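Local coordinates for cellobiose 2-epimerase (Spirochaeta thermophila DSM 6192, PDB 5ZIG), which probably catalyses the reversible epimerisation of cellobiose to 4-O-beta-D-glucopyranosyl-D-mannose, at residues D24-F29 with G357-W362; Y42-T47 with G373-G378; T60-W65 with S383-R388; E320-F325 with T343-I348. One frame throughout, in Å; residues are numbered along the deposited sequence.

Overall arrangement
From the N terminus, helix 7-31 carries 24-29 to the late loop 357-362 (interaction 1), strand 44-45 meets 373-378 (interaction 2), and helix 57-73 meets the start of helix 384-402 (interaction 3). The early and late partners come in the same order, so these three long loops cross one another, and together they join the beginning of the chain to its end. Interaction 4 is a local pairing of helices 315-332 and 336-352 that falls within all three loops. Lys-376 links interaction 2 to Gly-358 of interaction 1, Asn-386 links interaction 3 to Glu-359, Trp-360 packs on Ile-348 of interaction 4, and Glu-320 reaches His-385 and Arg-388.

Interaction 1: D24-F29 with G357-W362; sequences DHILPF and GGEWFW
The ring of Phe-29 is overlapped by the side chain of Glu-359, whose CB lies 3.9 Å from the centroid of the Phe-29 ring and only 9° off its normal. This CH-pi contact belongs to the (alpha/alpha)6-barrel fold of the N-acylglucosamine 2-epimerase family, at a place where the loop after helix 336-352 meets helix 7-31. Glu-359 CG continues the overlap, 3.6 Å from Phe-29 CD2, and the two side chains run across each other at about a right angle. Phe-29 CG, anti to the backbone N (chi1 170°), stands on the loop side of the helix. Gly-358 passes close beside that ring, its CA 4.0 Å from Phe-29 CD1; a CB there would collide with the ring, and the backbone angles alone already call for glycine.

One helical turn earlier, His-25 NE2 donates a hydrogen bond to Glu-359 O at 2.9 Å, with an N-H...O angle of 155° and the acceptor close to the plane of the imidazole. A water over the centre of one face of this ring donates to His-25 O and accepts from Glu-359 N at 2.8 Å, so the Glu-359 carbonyl is tied to the helix directly and its N-H through the water. Both carboxylate oxygens have partners: OE1 takes Trp-360 N from above the carboxylate plane and a salt bridge from Lys-381, while OE2 accepts from Trp-30 and Asn-386. Beyond it the Trp-360 indole slants past Ile-26. The pyrrole nitrogen NE1, hydrogen-bonded to Gln-21, lies 3.6 Å from Ile-26 CD1.

Interaction 2: Y42-T47 with G373-G378; sequences YGSITT and GYEKGG
Ile-45 meets Lys-376 and Gly-377 together, in a classic beta bulge formed on a single antiparallel bridge. Its carbonyl oxygen accepts twice: Lys-376 N is 2.6 Å from Ile-45 O, and Gly-377 N is 3.0 Å from the same atom. In return Ile-45 N donates to Gly-377 O at 2.7 Å, making Ile-45 and Gly-377 a hydrogen-bonded pair. Two CA-H...O contacts extend the pairing, Ser-44 CA to Gly-377 O at 3.4 Å and Gly-378 CA to Gly-43 O at 3.1 Å. Gly-377 suits this tight approach, since a CB there would run into Ile-45 CD1.

A side-chain bond flanks the backbone ones. Ser-44 OG, anti to its backbone N (chi1 -172°), donates to Glu-375 OE1 at 2.9 Å, meeting that oxygen from 40° above the carboxylate plane. Lys-376 sets off toward the strand, with CB 4.1 Å from Ile-45 CG2, but its chain bends at chi2 and chi4 and the amine leaves the contact. There NZ is satisfied by a salt bridge to Asp-354 and a hydrogen bond to Gly-358 O.

The short strand 44-45 also pairs with strand 49-50, Ser-44 bonding to Asp-50 through the backbone. Ile-45 packs on Phe-29 and Trp-30 of helix 7-31, so Ile-45 joins this small sheet to that helix with its side chain and, through the bulge, to the loop leading into helix 384-402.

Interaction 3: T60-W65 with S383-R388; sequences TARHLW and SYHNSR
Two helices of the (alpha/alpha)6 barrel run side by side here, 57-73 and the start of 384-402, the segments nearly parallel at 18° with axes 9.9 Å apart, as neighbouring inner helices of such barrels do. Tyr-384 is packed between Arg-62 and Trp-65. Arg-62 is extended from CG to NE and slants across the tyrosine: its CG is 3.7 Å from Tyr-384 CB, and its NE is 3.5 Å from Tyr-384 CD2. The guanidinium is turned 29° from the phenol ring, with Tyr-384 CE2 over one of its faces, toward the rim. An alanine at Arg-62 would probably open a gap against one side of Tyr-384, at CD2 and CE2, and take away a positive charge from beside His-385.

Toward Trp-65 the tyrosine presents its edge, forming a T-shaped pair with planes at 84° and centroids 5.6 Å apart for the Tyr-384 ring and the six-membered ring of Trp-65. The closest atoms are Trp-65 CE3 and Tyr-384 CD1, 3.9 Å apart. Further along the same indole, Trp-65 CH2 lies 3.6 Å from Arg-388 CB. The Arg-388 guanidinium reaches on to Glu-199, Glu-256 and Glu-320, with Tyr-384 CZ over the centre of one face, while Tyr-384 OH bonds to Glu-199 as well.

At the start of the later helix, Ser-387 OG donates to Ser-383 O at 3.0 Å, nearly along the C=O axis. His-63 ND1 and Ser-383 OG share a hydrogen bond at 3.0 Å, with the hydroxyl at the edge of the imidazole.

Interaction 4: E320-F325 with T343-I348; sequences EAFVGF and TVWRFI
Phe-322 begins its contact at CB, 4.1 Å from Val-344 CG1. From there CG stands anti to the backbone N (chi1 178°), and the ring passes from the valine to Trp-345. Along one rim Phe-322 CD1 lies 4.0 Å from Trp-345 CB, and the next atom out, Phe-322 CE1, comes to 3.9 Å from the same carbon. Over the ring's centre, on one face, sits Trp-345 CE3. The planes of the two aromatic groups are 40° apart, an oblique meeting with 5.2 Å between the centroids of the Phe-322 ring and the six-membered ring of Trp-345. Ile-14 and Leu-18 of helix 7-31 touch both aromatic side chains.

This is the packing of consecutive antiparallel helices, 315-332 and 336-352, in an (alpha/alpha)6 barrel; the segments lie at 156°, with axes 9.1 Å apart at their closest. Val-344 fills the middle of it. Its two methyls divide the work: CG1 faces Phe-322, while CG2 is 3.8 Å from Phe-325 CE2, at the ring's edge and in its plane, and 4.3 Å from Ala-321 CB. An alanine in place of Val-344 would probably open a gap among Ala-321, Phe-322 and Phe-325, leaving the edge of the Phe-325 ring without its methyl neighbour.

The polar tip of the indole, Trp-345 NE1, turns elsewhere and bonds to Glu-17. Between the two segments the side chains meet through carbon atoms alone, so the pairing here probably rests on the fit of buried methyls and rings rather than on directional bonds.

Interaction 1: D24-F29 with G357-W362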
# COMPACT_ATOMS: atom_id res chain seq x y z
N ASP A 24 -1.55 19.49 -6.69
CA ASP A 24 -1.88 20.75 -6.05
C ASP A 24 -2.26 20.61 -4.59
O ASP A 24 -2.18 21.61 -3.85
CB ASP A 24 -3.02 21.46 -6.80
CG ASP A 24 -2.68 21.72 -8.26
OD1 ASP A 24 -1.50 21.95 -8.57
OD2 ASP A 24 -3.59 21.70 -9.10
N HIS A 25 -2.67 19.43 -4.16
CA HIS A 25 -3.14 19.21 -2.79
C HIS A 25 -2.24 18.26 -2.01
O HIS A 25 -1.71 18.63 -0.96
CB HIS A 25 -4.59 18.71 -2.83
CG HIS A 25 -5.28 18.80 -1.50
ND1 HIS A 25 -5.88 19.96 -1.05
CD2 HIS A 25 -5.46 17.87 -0.53
CE1 HIS A 25 -6.41 19.73 0.14
NE2 HIS A 25 -6.15 18.48 0.49
N ILE A 26 -2.05 17.03 -2.49
CA ILE A 26 -1.34 16.03 -1.68
C ILE A 26 0.14 16.36 -1.59
O ILE A 26 0.67 16.61 -0.50
CB ILE A 26 -1.56 14.61 -2.24
CG1 ILE A 26 -2.95 14.10 -1.84
CG2 ILE A 26 -0.51 13.64 -1.66
CD1 ILE A 26 -3.62 13.19 -2.91
N LEU A 27 0.84 16.39 -2.73
CA LEU A 27 2.28 16.62 -2.72
C LEU A 27 2.67 17.94 -2.04
O LEU A 27 3.62 17.93 -1.23
CB LEU A 27 2.84 16.53 -4.14
CG LEU A 27 2.74 15.15 -4.83
CD1 LEU A 27 3.24 15.16 -6.30
CD2 LEU A 27 3.56 14.10 -4.04
N PRO A 28 2.01 19.08 -2.28
CA PRO A 28 2.44 20.31 -1.59
C PRO A 28 2.34 20.22 -0.08
O PRO A 28 3.16 20.83 0.62
CB PRO A 28 1.50 21.39 -2.16
CG PRO A 28 1.07 20.85 -3.47
CD PRO A 28 0.98 19.36 -3.30
N PHE A 29 1.39 19.46 0.45
CA PHE A 29 1.30 19.35 1.89
C PHE A 29 2.49 18.57 2.44
O PHE A 29 3.09 18.98 3.44
CB PHE A 29 -0.03 18.68 2.27
CG PHE A 29 -0.14 18.29 3.71
CD1 PHE A 29 -0.81 19.11 4.62
CD2 PHE A 29 0.36 17.08 4.16
CE1 PHE A 29 -0.96 18.74 5.95
CE2 PHE A 29 0.23 16.70 5.49
CZ PHE A 29 -0.44 17.55 6.38
N GLY A 357 -7.60 22.17 6.56
CA GLY A 357 -6.36 21.81 7.18
C GLY A 357 -5.33 21.05 6.37
O GLY A 357 -4.30 20.71 6.89
N GLY A 358 -5.64 20.76 5.12
CA GLY A 358 -4.71 20.08 4.24
C GLY A 358 -4.83 18.58 4.16
O GLY A 358 -5.40 17.98 4.99
N GLU A 359 -4.33 18.02 3.07
CA GLU A 359 -4.35 16.59 2.79
C GLU A 359 -5.73 15.94 2.90
O GLU A 359 -6.71 16.51 2.60
CB GLU A 359 -3.34 15.87 3.70
CG GLU A 359 -2.33 15.01 3.04
CD GLU A 359 -2.75 13.57 2.95
OE1 GLU A 359 -3.72 13.16 3.55
OE2 GLU A 359 -2.11 12.84 2.26
N TRP A 360 -5.76 14.72 3.34
CA TRP A 360 -6.94 13.95 3.53
C TRP A 360 -7.14 13.53 4.98
O TRP A 360 -6.21 13.25 5.66
CB TRP A 360 -6.92 12.68 2.68
CG TRP A 360 -6.88 12.78 1.15
CD1 TRP A 360 -6.57 13.85 0.40
CD2 TRP A 360 -7.15 11.74 0.23
NE1 TRP A 360 -6.62 13.57 -0.88
CE2 TRP A 360 -6.99 12.28 -1.04
CE3 TRP A 360 -7.50 10.42 0.35
CZ2 TRP A 360 -7.18 11.53 -2.17
CZ3 TRP A 360 -7.69 9.70 -0.77
CH2 TRP A 360 -7.53 10.25 -2.01
N PHE A 361 -8.36 13.55 5.46
CA PHE A 361 -8.65 13.00 6.78
C PHE A 361 -8.29 11.52 6.82
O PHE A 361 -8.36 10.82 5.82
CB PHE A 361 -10.11 13.22 7.13
CG PHE A 361 -10.47 14.69 7.33
CD1 PHE A 361 -11.44 15.32 6.55
CD2 PHE A 361 -9.81 15.44 8.30
CE1 PHE A 361 -11.75 16.67 6.75
CE2 PHE A 361 -10.11 16.79 8.50
CZ PHE A 361 -11.09 17.40 7.73
N TRP A 362 -7.84 11.06 8.00
CA TRP A 362 -7.68 9.62 8.21
C TRP A 362 -9.00 8.88 7.99
O TRP A 362 -9.01 7.78 7.44
CB TRP A 362 -7.16 9.35 9.62
CG TRP A 362 -7.08 7.89 9.95
CD1 TRP A 362 -8.12 7.04 10.23
CD2 TRP A 362 -5.89 7.10 10.05
NE1 TRP A 362 -7.65 5.78 10.47
CE2 TRP A 362 -6.28 5.78 10.38
CE3 TRP A 362 -4.53 7.38 9.91
CZ2 TRP A 362 -5.37 4.75 10.54
CZ3 TRP A 362 -3.61 6.35 10.07
CH2 TRP A 362 -4.04 5.04 10.38
O HOH W 1 -3.06 19.84 1.33

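Interaction 2: Y42-T47 with G373-G378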
# COMPACT_ATOMS: atom_id res chain seq x y z
N TYR A 42 8.64 14.76 9.26
CA TYR A 42 8.19 14.75 10.65
C TYR A 42 7.39 13.48 10.93
O TYR A 42 6.73 12.92 10.05
CB TYR A 42 7.35 15.99 10.99
CG TYR A 42 8.15 17.27 10.91
CD1 TYR A 42 9.23 17.48 11.75
CD2 TYR A 42 7.86 18.25 9.95
CE1 TYR A 42 10.00 18.63 11.67
CE2 TYR A 42 8.62 19.41 9.86
CZ TYR A 42 9.69 19.59 10.73
OH TYR A 42 10.46 20.72 10.68
N GLY A 43 7.51 13.01 12.17
CA GLY A 43 7.01 11.70 12.55
C GLY A 43 5.54 11.65 12.89
O GLY A 43 4.95 10.57 12.80
N SER A 44 4.95 12.78 13.28
CA SER A 44 3.52 12.84 13.60
C SER A 44 2.97 14.23 13.29
O SER A 44 3.57 15.23 13.68
CB SER A 44 3.28 12.50 15.07
OG SER A 44 1.90 12.40 15.33
N ILE A 45 1.81 14.28 12.62
CA ILE A 45 1.16 15.53 12.22
C ILE A 45 -0.33 15.46 12.56
O ILE A 45 -1.02 14.53 12.12
CB ILE A 45 1.30 15.84 10.72
CG1 ILE A 45 2.76 15.77 10.27
CG2 ILE A 45 0.64 17.20 10.36
CD1 ILE A 45 2.90 15.43 8.80
N THR A 46 -0.82 16.46 13.29
CA THR A 46 -2.25 16.63 13.49
C THR A 46 -2.62 18.00 12.91
O THR A 46 -2.74 18.14 11.69
CB THR A 46 -2.64 16.53 14.96
OG1 THR A 46 -2.03 17.61 15.67
CG2 THR A 46 -2.17 15.19 15.54
N THR A 47 -2.79 19.02 13.76
CA THR A 47 -2.93 20.40 13.32
C THR A 47 -1.62 20.96 12.79
O THR A 47 -1.62 21.89 11.98
CB THR A 47 -3.42 21.27 14.48
OG1 THR A 47 -2.29 21.67 15.27
CG2 THR A 47 -4.39 20.51 15.37
N GLY A 373 -9.35 12.74 16.86
CA GLY A 373 -8.44 11.91 17.62
C GLY A 373 -7.46 11.11 16.80
O GLY A 373 -6.75 10.28 17.36
N TYR A 374 -7.39 11.37 15.51
CA TYR A 374 -6.45 10.72 14.59
C TYR A 374 -5.52 11.71 14.01
O TYR A 374 -5.80 12.88 13.97
CB TYR A 374 -7.14 10.03 13.42
CG TYR A 374 -8.02 8.93 13.81
CD1 TYR A 374 -7.57 7.65 13.86
CD2 TYR A 374 -9.31 9.16 14.10
CE1 TYR A 374 -8.40 6.63 14.22
CE2 TYR A 374 -10.13 8.18 14.48
CZ TYR A 374 -9.67 6.91 14.53
OH TYR A 374 -10.54 5.96 14.89
N GLU A 375 -4.40 11.23 13.54
CA GLU A 375 -3.47 12.11 12.91
C GLU A 375 -3.67 12.26 11.43
O GLU A 375 -4.34 11.51 10.80
CB GLU A 375 -2.04 11.72 13.18
CG GLU A 375 -1.72 10.28 12.97
CD GLU A 375 -0.70 9.80 13.97
OE1 GLU A 375 -0.28 10.56 14.86
OE2 GLU A 375 -0.34 8.65 13.85
N LYS A 376 -3.04 13.30 10.95
CA LYS A 376 -2.97 13.62 9.58
C LYS A 376 -1.80 12.89 8.95
O LYS A 376 -1.86 12.52 7.84
CB LYS A 376 -2.71 15.06 9.41
CG LYS A 376 -3.87 15.87 9.00
CD LYS A 376 -4.56 15.41 7.76
CE LYS A 376 -5.91 16.09 7.75
NZ LYS A 376 -5.73 17.54 7.76
N GLY A 377 -0.73 12.74 9.69
CA GLY A 377 0.45 12.04 9.26
C GLY A 377 1.14 11.37 10.42
O GLY A 377 1.11 11.89 11.47
N GLY A 378 1.72 10.20 10.21
CA GLY A 378 2.43 9.52 11.28
C GLY A 378 2.92 8.16 10.86
O GLY A 378 3.19 7.91 9.68

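Interaction 3: T60-W65 with S383-R388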
# COMPACT_ATOMS: atom_id res chain seq x y z
N THR A 60 8.57 6.66 6.30
CA THR A 60 9.70 7.22 5.57
C THR A 60 9.84 6.57 4.20
O THR A 60 10.15 7.26 3.21
CB THR A 60 10.97 7.02 6.39
OG1 THR A 60 10.82 7.71 7.64
CG2 THR A 60 12.21 7.55 5.64
N ALA A 61 9.65 5.25 4.11
CA ALA A 61 9.74 4.57 2.82
C ALA A 61 8.57 4.94 1.91
O ALA A 61 8.73 5.07 0.69
CB ALA A 61 9.80 3.06 3.03
N ARG A 62 7.38 5.13 2.49
CA ARG A 62 6.23 5.59 1.69
C ARG A 62 6.51 6.96 1.07
O ARG A 62 6.22 7.17 -0.12
CB ARG A 62 4.97 5.62 2.55
CG ARG A 62 4.42 4.21 2.79
CD ARG A 62 3.17 4.21 3.64
NE ARG A 62 2.65 2.85 3.84
CZ ARG A 62 1.55 2.58 4.54
NH1 ARG A 62 0.84 3.56 5.09
NH2 ARG A 62 1.14 1.33 4.67
N HIS A 63 7.10 7.88 1.83
CA HIS A 63 7.45 9.18 1.26
C HIS A 63 8.52 9.05 0.19
O HIS A 63 8.46 9.74 -0.84
CB HIS A 63 7.89 10.15 2.36
CG HIS A 63 6.78 10.60 3.25
ND1 HIS A 63 5.53 10.95 2.77
CD2 HIS A 63 6.70 10.73 4.60
CE1 HIS A 63 4.75 11.29 3.78
NE2 HIS A 63 5.44 11.18 4.90
N LEU A 64 9.51 8.17 0.41
CA LEU A 64 10.48 7.91 -0.64
C LEU A 64 9.79 7.40 -1.91
O LEU A 64 10.08 7.88 -3.02
CB LEU A 64 11.52 6.89 -0.18
CG LEU A 64 12.55 6.62 -1.30
CD1 LEU A 64 13.17 7.92 -1.81
CD2 LEU A 64 13.67 5.61 -0.93
N TRP A 65 8.90 6.42 -1.78
CA TRP A 65 8.20 5.90 -2.95
C TRP A 65 7.37 7.00 -3.60
O TRP A 65 7.44 7.20 -4.81
CB TRP A 65 7.32 4.69 -2.58
CG TRP A 65 6.60 4.06 -3.78
CD1 TRP A 65 7.04 3.01 -4.55
CD2 TRP A 65 5.31 4.44 -4.32
NE1 TRP A 65 6.11 2.72 -5.52
CE2 TRP A 65 5.05 3.58 -5.40
CE3 TRP A 65 4.36 5.41 -3.98
CZ2 TRP A 65 3.88 3.68 -6.17
CZ3 TRP A 65 3.20 5.51 -4.75
CH2 TRP A 65 2.97 4.64 -5.82
N SER A 383 2.19 9.51 2.50
CA SER A 383 1.73 9.98 1.23
C SER A 383 1.52 8.95 0.13
O SER A 383 1.31 9.32 -0.95
CB SER A 383 2.68 11.04 0.74
OG SER A 383 3.85 10.49 0.32
N TYR A 384 1.53 7.68 0.46
CA TYR A 384 1.44 6.59 -0.48
C TYR A 384 0.09 6.12 -1.00
O TYR A 384 -0.09 6.09 -2.14
CB TYR A 384 2.32 5.44 0.02
CG TYR A 384 1.88 4.06 -0.23
CD1 TYR A 384 2.30 3.37 -1.33
CD2 TYR A 384 1.15 3.42 0.68
CE1 TYR A 384 1.93 2.06 -1.52
CE2 TYR A 384 0.80 2.13 0.53
CZ TYR A 384 1.19 1.44 -0.58
OH TYR A 384 0.80 0.16 -0.65
N HIS A 385 -0.83 5.78 -0.15
CA HIS A 385 -2.11 5.27 -0.59
C HIS A 385 -2.84 6.23 -1.57
O HIS A 385 -3.23 5.83 -2.63
CB HIS A 385 -2.96 4.91 0.62
CG HIS A 385 -2.67 3.57 1.23
ND1 HIS A 385 -3.03 2.39 0.66
CD2 HIS A 385 -2.11 3.25 2.41
CE1 HIS A 385 -2.69 1.39 1.44
NE2 HIS A 385 -2.14 1.89 2.51
N ASN A 386 -2.95 7.48 -1.18
CA ASN A 386 -3.61 8.47 -1.98
C ASN A 386 -2.84 8.92 -3.22
O ASN A 386 -3.44 9.03 -4.23
CB ASN A 386 -4.21 9.63 -1.15
CG ASN A 386 -3.18 10.43 -0.37
OD1 ASN A 386 -2.00 10.25 -0.51
ND2 ASN A 386 -3.67 11.34 0.46
N SER A 387 -1.54 9.15 -3.13
CA SER A 387 -0.78 9.50 -4.29
C SER A 387 -0.84 8.34 -5.28
O SER A 387 -0.99 8.58 -6.44
CB SER A 387 0.65 9.75 -4.02
OG SER A 387 0.90 10.98 -3.45
N ARG A 388 -0.64 7.12 -4.81
CA ARG A 388 -0.74 5.99 -5.73
C ARG A 388 -2.09 5.97 -6.43
O ARG A 388 -2.16 5.72 -7.63
CB ARG A 388 -0.53 4.67 -4.98
CG ARG A 388 -0.50 3.44 -5.93
CD ARG A 388 0.05 2.18 -5.26
NE ARG A 388 -0.85 1.68 -4.22
CZ ARG A 388 -0.70 0.51 -3.58
NH1 ARG A 388 0.31 -0.31 -3.87
NH2 ARG A 388 -1.56 0.16 -2.63
O HOH W 2 0.07 6.16 3.18
O HOH W 3 -2.03 1.91 5.83

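Interaction 4: E320-F325 with T343-I348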
# COMPACT_ATOMS: atom_id res chain seq x y z
N GLU A 320 -8.06 2.58 -2.05
CA GLU A 320 -7.81 1.28 -2.68
C GLU A 320 -9.05 0.76 -3.38
O GLU A 320 -8.93 0.05 -4.39
CB GLU A 320 -7.34 0.27 -1.64
CG GLU A 320 -5.99 0.59 -1.05
CD GLU A 320 -4.96 0.77 -2.11
OE1 GLU A 320 -5.11 0.12 -3.18
OE2 GLU A 320 -4.02 1.56 -1.90
N ALA A 321 -10.23 1.05 -2.85
CA ALA A 321 -11.45 0.67 -3.53
C ALA A 321 -11.55 1.36 -4.88
O ALA A 321 -12.02 0.76 -5.85
CB ALA A 321 -12.66 0.98 -2.65
N PHE A 322 -11.05 2.59 -4.99
CA PHE A 322 -11.01 3.28 -6.28
C PHE A 322 -10.13 2.53 -7.29
O PHE A 322 -10.58 2.19 -8.39
CB PHE A 322 -10.52 4.72 -6.07
CG PHE A 322 -10.38 5.50 -7.31
CD1 PHE A 322 -11.51 5.79 -8.10
CD2 PHE A 322 -9.14 5.97 -7.72
CE1 PHE A 322 -11.38 6.53 -9.27
CE2 PHE A 322 -9.00 6.70 -8.89
CZ PHE A 322 -10.13 6.99 -9.66
N VAL A 323 -8.87 2.25 -6.93
CA VAL A 323 -7.99 1.55 -7.87
C VAL A 323 -8.53 0.17 -8.17
O VAL A 323 -8.48 -0.30 -9.31
CB VAL A 323 -6.55 1.50 -7.32
CG1 VAL A 323 -5.63 0.91 -8.37
CG2 VAL A 323 -6.10 2.89 -6.96
N GLY A 324 -9.13 -0.47 -7.17
CA GLY A 324 -9.64 -1.81 -7.36
C GLY A 324 -10.81 -1.86 -8.32
O GLY A 324 -10.93 -2.80 -9.11
N PHE A 325 -11.67 -0.84 -8.29
CA PHE A 325 -12.83 -0.84 -9.17
C PHE A 325 -12.41 -0.57 -10.61
O PHE A 325 -12.98 -1.14 -11.55
CB PHE A 325 -13.87 0.16 -8.68
CG PHE A 325 -14.62 -0.30 -7.46
CD1 PHE A 325 -15.10 -1.60 -7.39
CD2 PHE A 325 -14.86 0.55 -6.40
CE1 PHE A 325 -15.79 -2.05 -6.27
CE2 PHE A 325 -15.55 0.13 -5.29
CZ PHE A 325 -16.01 -1.17 -5.22
N THR A 343 -18.24 6.47 -7.99
CA THR A 343 -18.93 6.68 -6.72
C THR A 343 -17.95 6.84 -5.56
O THR A 343 -18.11 7.74 -4.72
CB THR A 343 -19.89 5.51 -6.44
OG1 THR A 343 -20.99 5.58 -7.34
CG2 THR A 343 -20.41 5.54 -5.00
N VAL A 344 -16.95 5.97 -5.50
CA VAL A 344 -15.97 6.05 -4.42
C VAL A 344 -15.19 7.35 -4.53
O VAL A 344 -14.95 8.02 -3.52
CB VAL A 344 -15.04 4.81 -4.44
CG1 VAL A 344 -13.76 5.07 -3.65
CG2 VAL A 344 -15.78 3.61 -3.86
N TRP A 345 -14.82 7.75 -5.75
CA TRP A 345 -14.00 8.95 -5.90
C TRP A 345 -14.78 10.19 -5.48
O TRP A 345 -14.21 11.10 -4.86
CB TRP A 345 -13.52 9.11 -7.35
CG TRP A 345 -12.68 10.35 -7.48
CD1 TRP A 345 -13.04 11.53 -8.06
CD2 TRP A 345 -11.36 10.55 -6.95
NE1 TRP A 345 -12.01 12.45 -7.95
CE2 TRP A 345 -10.97 11.87 -7.26
CE3 TRP A 345 -10.46 9.72 -6.24
CZ2 TRP A 345 -9.73 12.40 -6.90
CZ3 TRP A 345 -9.24 10.24 -5.89
CH2 TRP A 345 -8.89 11.58 -6.21
N ARG A 346 -16.06 10.25 -5.83
CA ARG A 346 -16.92 11.34 -5.38
C ARG A 346 -16.96 11.41 -3.86
O ARG A 346 -16.88 12.49 -3.27
CB ARG A 346 -18.33 11.16 -5.97
CG ARG A 346 -19.25 12.36 -5.81
CD ARG A 346 -18.56 13.65 -6.20
NE ARG A 346 -19.49 14.78 -6.18
CZ ARG A 346 -19.11 16.05 -6.23
NH1 ARG A 346 -17.82 16.35 -6.31
NH2 ARG A 346 -20.02 17.02 -6.22
N PHE A 347 -17.06 10.25 -3.20
CA PHE A 347 -17.05 10.24 -1.74
C PHE A 347 -15.75 10.85 -1.21
O PHE A 347 -15.78 11.68 -0.29
CB PHE A 347 -17.23 8.81 -1.22
CG PHE A 347 -17.42 8.75 0.26
CD1 PHE A 347 -18.67 8.97 0.82
CD2 PHE A 347 -16.32 8.51 1.10
CE1 PHE A 347 -18.85 8.94 2.19
CE2 PHE A 347 -16.48 8.48 2.46
CZ PHE A 347 -17.75 8.70 3.01
N ILE A 348 -14.62 10.47 -1.80
CA ILE A 348 -13.32 11.00 -1.39
C ILE A 348 -13.28 12.50 -1.56
O ILE A 348 -12.88 13.24 -0.65
CB ILE A 348 -12.19 10.33 -2.20
CG1 ILE A 348 -12.14 8.83 -1.94
CG2 ILE A 348 -10.86 10.99 -1.88
CD1 ILE A 348 -11.25 8.09 -2.95